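Local coordinates for beta-ketoacyl synthase (Burkholderia phymatum, PDB 4EWG), which probably acts as a 3-oxoacyl-[acyl-carrier-protein] synthase, condensing acyl chains with a malonyl unit as other beta-ketoacyl-ACP synthases do, at residues 15-19 / 55-60; 119-123 / 132-136; 295-299 / 323-328. All blocks are in the same frame, centred on the assembly; numbering follows the deposited sequence.

Contact 1. Residues 15-19 / 55-60; sequences GVTAL and APLPGF
At the C-terminal end of strand 8-16, in the large mixed sheet of the thiolase fold, Val16 and Ala18 pack against Leu57, Pro58 and Phe60 of the loop that follows strand 53-54. The touching parts, 16-18 and 55-60, run 138° apart end to end and share no hydrogen bond; they meet by van der Waals packing of side chains on each other and on backbone. Leu57 reaches across with a forked end. Its CD1 presses on Val16 CG1 at 3.4 Å, tighter than usual for two carbons, while CD2 lies against the backbone of Thr17, 3.2 Å from Thr17 C. Val16 holds CG1 anti to its own backbone N (chi1 151°), and this branch also reaches Phe60, with CG1 4.0 Å from Phe60 CD2; the valine and the phenylalanine side chains cross at about a right angle. Helix 76-92 lies over the same cluster: Tyr80 meets the Phe60 ring edge-to-face and also touches Leu57. The chain then bends in an ST turn, Leu19 N donating to Thr17 OG1, which is itself bonded to Gly20 O. Within this turn Ala18 lies beside residues 55-58, with Ala18 CB 3.6 Å from Pro56 O and Ala18 O 3.7 Å from Pro58 CD.

Contact 2. Residues 119-123 / 132-136; sequences IRAFG and TDVTS
Ala121, in the middle of helix 116-128, comes closest to the returning chain at Val134, their CA atoms 5.4 Å apart, where the loop doubles back along the helix before helix 138-142 starts. The loop joining helices 116-128 and 138-142 thus packs back on the first of them. The methyl of Ala121 points at the loop and meets its backbone, CB lying 3.5 Å from Asp133 O. Val134 straddles the next part of the helix with its two branches: CG2 sits 3.7 Å from Ala121 O, and CG1, anti to the valine's backbone N (chi1 167°), approaches Phe122 CE1 at 3.7 Å. The two side chains cross at about a right angle, and Phe122 continues onto Ser138 and Met142 of the next helix. At the more exposed border, Arg120 folds back at chi3 (34°) to bring NH1 within 3.1 Å of Asp133 OD2. This salt bridge is a single, bent hydrogen bond: it uses the anti lone pair of OD2, and the guanidinium and carboxylate planes are 73° apart. Arg120 also packs on Leu126 of the second subunit, and its NH1 forms a long, weak ion pair with Glu127 of that subunit. The chemistry thus combines an apolar seam with one modest ionic link, and the arginine's charge probably serves mainly Asp133, with at most a weak share for the second subunit.

Contact 3. Residues 295-299 / 323-328; sequences DANAI and TFGERM
The Phe324 ring receives Ala296 at its edge and Ile299 obliquely, between Met328 CE, offset toward the rim of one face, and Thr323 CG2, over the centre of the other. Ala296 O approaches the ring edge near its plane, 3.5 Å from Phe324 CE1, and Ala296 CB stands 3.7 Å from Phe324 CD1. Ile299 comes in through CG1, and its other branch, CG2, lies 3.6 Å from Met328 CE; the methionine is bent at chi2 and chi3, so that its CE touches both the ring and the isoleucine. The second flat group, the Arg327 guanidinium, presents its NH1-NH2 end to one backbone oxygen. NH1 donates to Ile299 O at 2.9 Å, nearly along the C=O axis, and NH2 donates to the same Ile299 O at 3.2 Å, with an N-H...O angle of 138°. Both bonds lie almost in the guanidinium plane, so this double grip should limit rotation of the group. To arrive there Arg327 places CG between its backbone N and carbonyl carbon (chi1 61°), and the chain then bends at chi2. Gly325, the first residue past the helix, has positive phi and opens the type I turn through Met328 that brings the arginine round. The contact thus joins the short 3-10 turn leading into strand 299-303 to the end of helix 310-324. Helix 278-291 packs on Thr323 and Ile299 through Leu289, and strand 391-398 supplies Met393 to both Ile299 and Phe324.

The three contacts follow one another along the chain, each closing before the next opens. Contact 1 sits at the C-terminal end of strand 8-16 and contact 3 at the start of strand 299-303, in the same large mixed sheet; they lie on opposite sides of the chain's centre, with their own centres 33 Å apart. Contact 2 belongs to the helical region between strands 105-110 and 161-163; its centre is 27 Å from that of contact 1 and 50 Å from that of contact 3. None touches another. Contacts 1 and 2 belong to the N-terminal and contact 3 to the C-terminal ketoacyl synthase family region, so both halves of the thiolase-like fold are represented, and only contact 2 also reaches the second subunit.

Contact 1. Residues 15-19 / 55-60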
loop_
_atom_site.group_PDB
_atom_site.type_symbol
_atom_site.label_atom_id
_atom_site.label_comp_id
_atom_site.label_asym_id
_atom_site.label_seq_id
_atom_site.Cartn_x
_atom_site.Cartn_y
_atom_site.Cartn_z
ATOM N N GLY A 15 3.994 -18.127 10.677
ATOM C CA GLY A 15 4.662 -17.800 9.434
ATOM C C GLY A 15 5.395 -18.963 8.795
ATOM O O GLY A 15 5.370 -20.115 9.298
ATOM N N VAL A 16 5.991 -18.655 7.650
ATOM C CA VAL A 16 6.700 -19.583 6.838
ATOM C C VAL A 16 8.118 -18.975 6.726
ATOM O O VAL A 16 8.251 -17.895 6.202
ATOM C CB VAL A 16 5.901 -19.742 5.468
ATOM C CG1 VAL A 16 6.803 -20.079 4.334
ATOM C CG2 VAL A 16 4.806 -20.819 5.565
ATOM N N THR A 17 9.145 -19.620 7.304
ATOM C CA THR A 17 10.496 -19.017 7.357
ATOM C C THR A 17 11.611 -20.012 7.049
ATOM O O THR A 17 11.389 -21.216 7.063
ATOM C CB THR A 17 10.830 -18.429 8.769
ATOM O OG1 THR A 17 11.365 -19.460 9.609
ATOM C CG2 THR A 17 9.592 -17.755 9.452
ATOM N N ALA A 18 12.827 -19.495 6.819
ATOM C CA ALA A 18 13.972 -20.351 6.464
ATOM C C ALA A 18 14.315 -21.310 7.607
ATOM O O ALA A 18 14.972 -22.360 7.387
ATOM C CB ALA A 18 15.174 -19.516 6.081
ATOM N N LEU A 19 13.855 -20.976 8.818
ATOM C CA LEU A 19 14.122 -21.806 9.992
ATOM C C LEU A 19 12.944 -22.664 10.366
ATOM O O LEU A 19 13.026 -23.407 11.348
ATOM C CB LEU A 19 14.536 -20.943 11.208
ATOM C CG LEU A 19 15.873 -20.199 11.128
ATOM C CD1 LEU A 19 16.314 -19.713 12.507
ATOM C CD2 LEU A 19 16.945 -21.068 10.520
ATOM N N ALA A 55 19.134 -16.573 1.475
ATOM C CA ALA A 55 18.593 -17.418 2.557
ATOM C C ALA A 55 17.195 -17.931 2.166
ATOM O O ALA A 55 16.169 -17.433 2.678
ATOM C CB ALA A 55 18.509 -16.619 3.857
ATOM N N PRO A 56 17.133 -18.893 1.240
ATOM C CA PRO A 56 15.824 -19.368 0.758
ATOM C C PRO A 56 15.064 -20.204 1.774
ATOM O O PRO A 56 15.650 -20.665 2.750
ATOM C CB PRO A 56 16.206 -20.256 -0.438
ATOM C CG PRO A 56 17.568 -20.764 -0.080
ATOM C CD PRO A 56 18.238 -19.560 0.534
ATOM N N LEU A 57 13.762 -20.373 1.561
ATOM C CA LEU A 57 13.031 -21.389 2.268
ATOM C C LEU A 57 13.606 -22.728 1.819
ATOM O O LEU A 57 13.901 -22.904 0.659
ATOM C CB LEU A 57 11.536 -21.330 1.949
ATOM C CG LEU A 57 10.766 -20.116 2.415
ATOM C CD1 LEU A 57 9.295 -20.360 2.084
ATOM C CD2 LEU A 57 10.981 -19.932 3.910
ATOM N N PRO A 58 13.832 -23.655 2.745
ATOM C CA PRO A 58 14.358 -24.957 2.275
ATOM C C PRO A 58 13.385 -25.701 1.380
ATOM O O PRO A 58 13.794 -26.543 0.606
ATOM C CB PRO A 58 14.619 -25.734 3.576
ATOM C CG PRO A 58 13.738 -25.091 4.596
ATOM C CD PRO A 58 13.618 -23.628 4.195
ATOM N N GLY A 59 12.109 -25.390 1.497
ATOM C CA GLY A 59 11.082 -25.900 0.578
ATOM C C GLY A 59 9.759 -25.253 0.950
ATOM O O GLY A 59 9.665 -24.476 1.917
ATOM N N PHE A 60 8.751 -25.530 0.159
ATOM C CA PHE A 60 7.423 -25.089 0.443
ATOM C C PHE A 60 6.543 -25.837 -0.527
ATOM O O PHE A 60 6.838 -25.883 -1.705
ATOM C CB PHE A 60 7.291 -23.570 0.215
ATOM C CG PHE A 60 5.886 -23.061 0.334
ATOM C CD1 PHE A 60 5.042 -23.038 -0.775
ATOM C CD2 PHE A 60 5.402 -22.610 1.552
ATOM C CE1 PHE A 60 3.740 -22.609 -0.659
ATOM C CE2 PHE A 60 4.115 -22.145 1.663
ATOM C CZ PHE A 60 3.274 -22.142 0.566
#

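Contact 2. Residues 119-123 / 132-136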
loop_
_atom_site.group_PDB
_atom_site.type_symbol
_atom_site.label_atom_id
_atom_site.label_comp_id
_atom_site.label_asym_id
_atom_site.label_seq_id
_atom_site.Cartn_x
_atom_site.Cartn_y
_atom_site.Cartn_z
ATOM N N ILE A 119 5.295 -10.705 -13.696
ATOM C CA ILE A 119 6.319 -9.723 -14.001
ATOM C C ILE A 119 7.027 -10.104 -15.305
ATOM O O ILE A 119 7.182 -9.269 -16.184
ATOM C CB ILE A 119 7.339 -9.534 -12.860
ATOM C CG1 ILE A 119 6.685 -8.908 -11.644
ATOM C CG2 ILE A 119 8.458 -8.575 -13.289
ATOM C CD1 ILE A 119 7.495 -9.080 -10.368
ATOM N N ARG A 120 7.426 -11.359 -15.439
ATOM C CA ARG A 120 7.998 -11.872 -16.692
ATOM C C ARG A 120 7.045 -11.677 -17.876
ATOM O O ARG A 120 7.459 -11.251 -18.958
ATOM C CB ARG A 120 8.373 -13.367 -16.565
ATOM C CG ARG A 120 9.159 -13.928 -17.771
ATOM C CD ARG A 120 9.372 -15.452 -17.793
ATOM N NE ARG A 120 8.215 -16.070 -17.199
ATOM C CZ ARG A 120 7.049 -16.264 -17.819
ATOM N NH1 ARG A 120 6.899 -15.963 -19.118
ATOM N NH2 ARG A 120 6.016 -16.772 -17.118
ATOM N N ALA A 121 5.774 -12.013 -17.664
ATOM C CA ALA A 121 4.784 -11.993 -18.746
ATOM C C ALA A 121 4.526 -10.566 -19.208
ATOM O O ALA A 121 4.582 -10.267 -20.387
ATOM C CB ALA A 121 3.483 -12.656 -18.297
ATOM N N PHE A 122 4.238 -9.677 -18.276
ATOM C CA PHE A 122 3.969 -8.275 -18.647
ATOM C C PHE A 122 5.231 -7.549 -19.170
ATOM O O PHE A 122 5.152 -6.755 -20.130
ATOM C CB PHE A 122 3.366 -7.506 -17.472
ATOM C CG PHE A 122 1.900 -7.796 -17.229
ATOM C CD1 PHE A 122 0.956 -7.596 -18.225
ATOM C CD2 PHE A 122 1.462 -8.215 -15.987
ATOM C CE1 PHE A 122 -0.411 -7.825 -17.972
ATOM C CE2 PHE A 122 0.115 -8.467 -15.732
ATOM C CZ PHE A 122 -0.826 -8.260 -16.725
ATOM N N GLY A 123 6.375 -7.825 -18.551
ATOM C CA GLY A 123 7.640 -7.230 -18.974
ATOM C C GLY A 123 7.973 -7.612 -20.394
ATOM O O GLY A 123 8.415 -6.786 -21.175
ATOM N N THR A 132 1.732 -14.126 -24.952
ATOM C CA THR A 132 1.525 -15.570 -24.836
ATOM C C THR A 132 1.137 -15.944 -23.434
ATOM O O THR A 132 0.170 -16.658 -23.240
ATOM C CB THR A 132 2.787 -16.370 -25.238
ATOM O OG1 THR A 132 3.269 -15.899 -26.506
ATOM C CG2 THR A 132 2.471 -17.899 -25.299
ATOM N N ASP A 133 1.879 -15.460 -22.449
ATOM C CA ASP A 133 1.639 -15.856 -21.074
ATOM C C ASP A 133 0.944 -14.809 -20.253
ATOM O O ASP A 133 0.917 -14.884 -19.022
ATOM C CB ASP A 133 2.967 -16.195 -20.409
ATOM C CG ASP A 133 3.679 -17.343 -21.091
ATOM O OD1 ASP A 133 3.031 -18.127 -21.782
ATOM O OD2 ASP A 133 4.896 -17.469 -20.908
ATOM N N VAL A 134 0.394 -13.793 -20.895
ATOM C CA VAL A 134 -0.394 -12.821 -20.141
ATOM C C VAL A 134 -1.773 -13.411 -20.067
ATOM O O VAL A 134 -2.368 -13.664 -21.100
ATOM C CB VAL A 134 -0.404 -11.447 -20.852
ATOM C CG1 VAL A 134 -1.466 -10.529 -20.255
ATOM C CG2 VAL A 134 0.999 -10.851 -20.823
ATOM N N THR A 135 -2.278 -13.656 -18.856
ATOM C CA THR A 135 -3.669 -14.146 -18.672
ATOM C C THR A 135 -4.495 -13.210 -17.825
ATOM O O THR A 135 -4.007 -12.205 -17.302
ATOM C CB THR A 135 -3.719 -15.536 -18.011
ATOM O OG1 THR A 135 -3.560 -15.408 -16.586
ATOM C CG2 THR A 135 -2.658 -16.470 -18.620
ATOM N N SER A 136 -5.754 -13.571 -17.651
ATOM C CA SER A 136 -6.675 -12.806 -16.814
ATOM C C SER A 136 -6.333 -12.854 -15.338
ATOM O O SER A 136 -6.897 -12.125 -14.577
ATOM C CB SER A 136 -8.101 -13.287 -17.025
ATOM O OG SER A 136 -8.244 -14.618 -16.557
#

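Contact 3. Residues 295-299 / 323-328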
loop_
_atom_site.group_PDB
_atom_site.type_symbol
_atom_site.label_atom_id
_atom_site.label_comp_id
_atom_site.label_asym_id
_atom_site.label_seq_id
_atom_site.Cartn_x
_atom_site.Cartn_y
_atom_site.Cartn_z
ATOM N N ASP A 295 8.889 6.175 28.966
ATOM C CA ASP A 295 10.236 6.702 28.856
ATOM C C ASP A 295 11.125 5.636 28.248
ATOM O O ASP A 295 10.858 4.418 28.352
ATOM C CB ASP A 295 10.784 7.143 30.216
ATOM C CG ASP A 295 10.068 8.366 30.765
ATOM O OD1 ASP A 295 10.053 9.416 30.073
ATOM O OD2 ASP A 295 9.543 8.296 31.897
ATOM N N ALA A 296 12.173 6.093 27.598
ATOM C CA ALA A 296 13.159 5.219 27.012
ATOM C C ALA A 296 13.571 4.110 27.977
ATOM O O ALA A 296 13.796 2.958 27.568
ATOM C CB ALA A 296 14.378 6.047 26.600
ATOM N N ASN A 297 13.651 4.472 29.259
ATOM C CA ASN A 297 14.066 3.553 30.317
ATOM C C ASN A 297 13.258 2.275 30.401
ATOM O O ASN A 297 13.776 1.260 30.851
ATOM C CB ASN A 297 13.953 4.247 31.691
ATOM C CG ASN A 297 14.743 5.507 31.764
ATOM O OD1 ASN A 297 15.610 5.765 30.908
ATOM N ND2 ASN A 297 14.464 6.321 32.787
ATOM N N ALA A 298 12.000 2.332 29.980
ATOM C CA ALA A 298 11.110 1.174 30.068
ATOM C C ALA A 298 11.492 0.035 29.126
ATOM O O ALA A 298 11.087 -1.093 29.339
ATOM C CB ALA A 298 9.677 1.576 29.810
ATOM N N ILE A 299 12.269 0.316 28.088
ATOM C CA ILE A 299 12.527 -0.694 27.041
ATOM C C ILE A 299 13.700 -1.568 27.452
ATOM O O ILE A 299 14.819 -1.076 27.624
ATOM C CB ILE A 299 12.801 -0.006 25.670
ATOM C CG1 ILE A 299 11.638 0.936 25.323
ATOM C CG2 ILE A 299 12.997 -1.027 24.539
ATOM C CD1 ILE A 299 10.299 0.194 25.229
ATOM N N THR A 323 18.632 7.350 21.361
ATOM C CA THR A 323 17.356 7.188 22.081
ATOM C C THR A 323 17.530 6.544 23.465
ATOM O O THR A 323 16.879 6.935 24.436
ATOM C CB THR A 323 16.372 6.339 21.284
ATOM O OG1 THR A 323 16.216 6.885 19.968
ATOM C CG2 THR A 323 14.980 6.278 22.008
ATOM N N PHE A 324 18.407 5.554 23.566
ATOM C CA PHE A 324 18.459 4.743 24.771
ATOM C C PHE A 324 19.751 4.815 25.586
ATOM O O PHE A 324 19.734 4.451 26.731
ATOM C CB PHE A 324 18.202 3.312 24.396
ATOM C CG PHE A 324 16.857 3.080 23.841
ATOM C CD1 PHE A 324 15.744 3.191 24.650
ATOM C CD2 PHE A 324 16.694 2.742 22.493
ATOM C CE1 PHE A 324 14.480 2.986 24.142
ATOM C CE2 PHE A 324 15.428 2.510 21.978
ATOM C CZ PHE A 324 14.317 2.632 22.799
ATOM N N GLY A 325 20.842 5.310 25.008
ATOM C CA GLY A 325 22.168 5.253 25.668
ATOM C C GLY A 325 22.863 3.939 25.372
ATOM O O GLY A 325 22.301 3.048 24.685
ATOM N N GLU A 326 24.071 3.784 25.890
ATOM C CA GLU A 326 24.897 2.589 25.573
ATOM C C GLU A 326 24.391 1.295 26.166
ATOM O O GLU A 326 24.837 0.244 25.761
ATOM C CB GLU A 326 26.358 2.779 26.030
ATOM N N ARG A 327 23.475 1.361 27.120
ATOM C CA ARG A 327 23.103 0.174 27.893
ATOM C C ARG A 327 22.172 -0.776 27.160
ATOM O O ARG A 327 21.926 -1.883 27.627
ATOM C CB ARG A 327 22.489 0.575 29.268
ATOM C CG ARG A 327 21.196 1.423 29.230
ATOM C CD ARG A 327 19.927 0.590 29.427
ATOM N NE ARG A 327 18.710 1.309 29.027
ATOM C CZ ARG A 327 17.561 0.732 28.674
ATOM N NH1 ARG A 327 17.435 -0.590 28.656
ATOM N NH2 ARG A 327 16.529 1.493 28.320
ATOM N N MET A 328 21.635 -0.355 26.030
ATOM C CA MET A 328 20.515 -1.099 25.424
ATOM C C MET A 328 20.967 -2.406 24.793
ATOM O O MET A 328 21.810 -2.407 23.877
ATOM C CB MET A 328 19.793 -0.240 24.385
ATOM C CG MET A 328 18.686 -0.971 23.619
ATOM S SD MET A 328 17.390 -1.610 24.700
ATOM C CE MET A 328 16.481 -0.142 25.137
#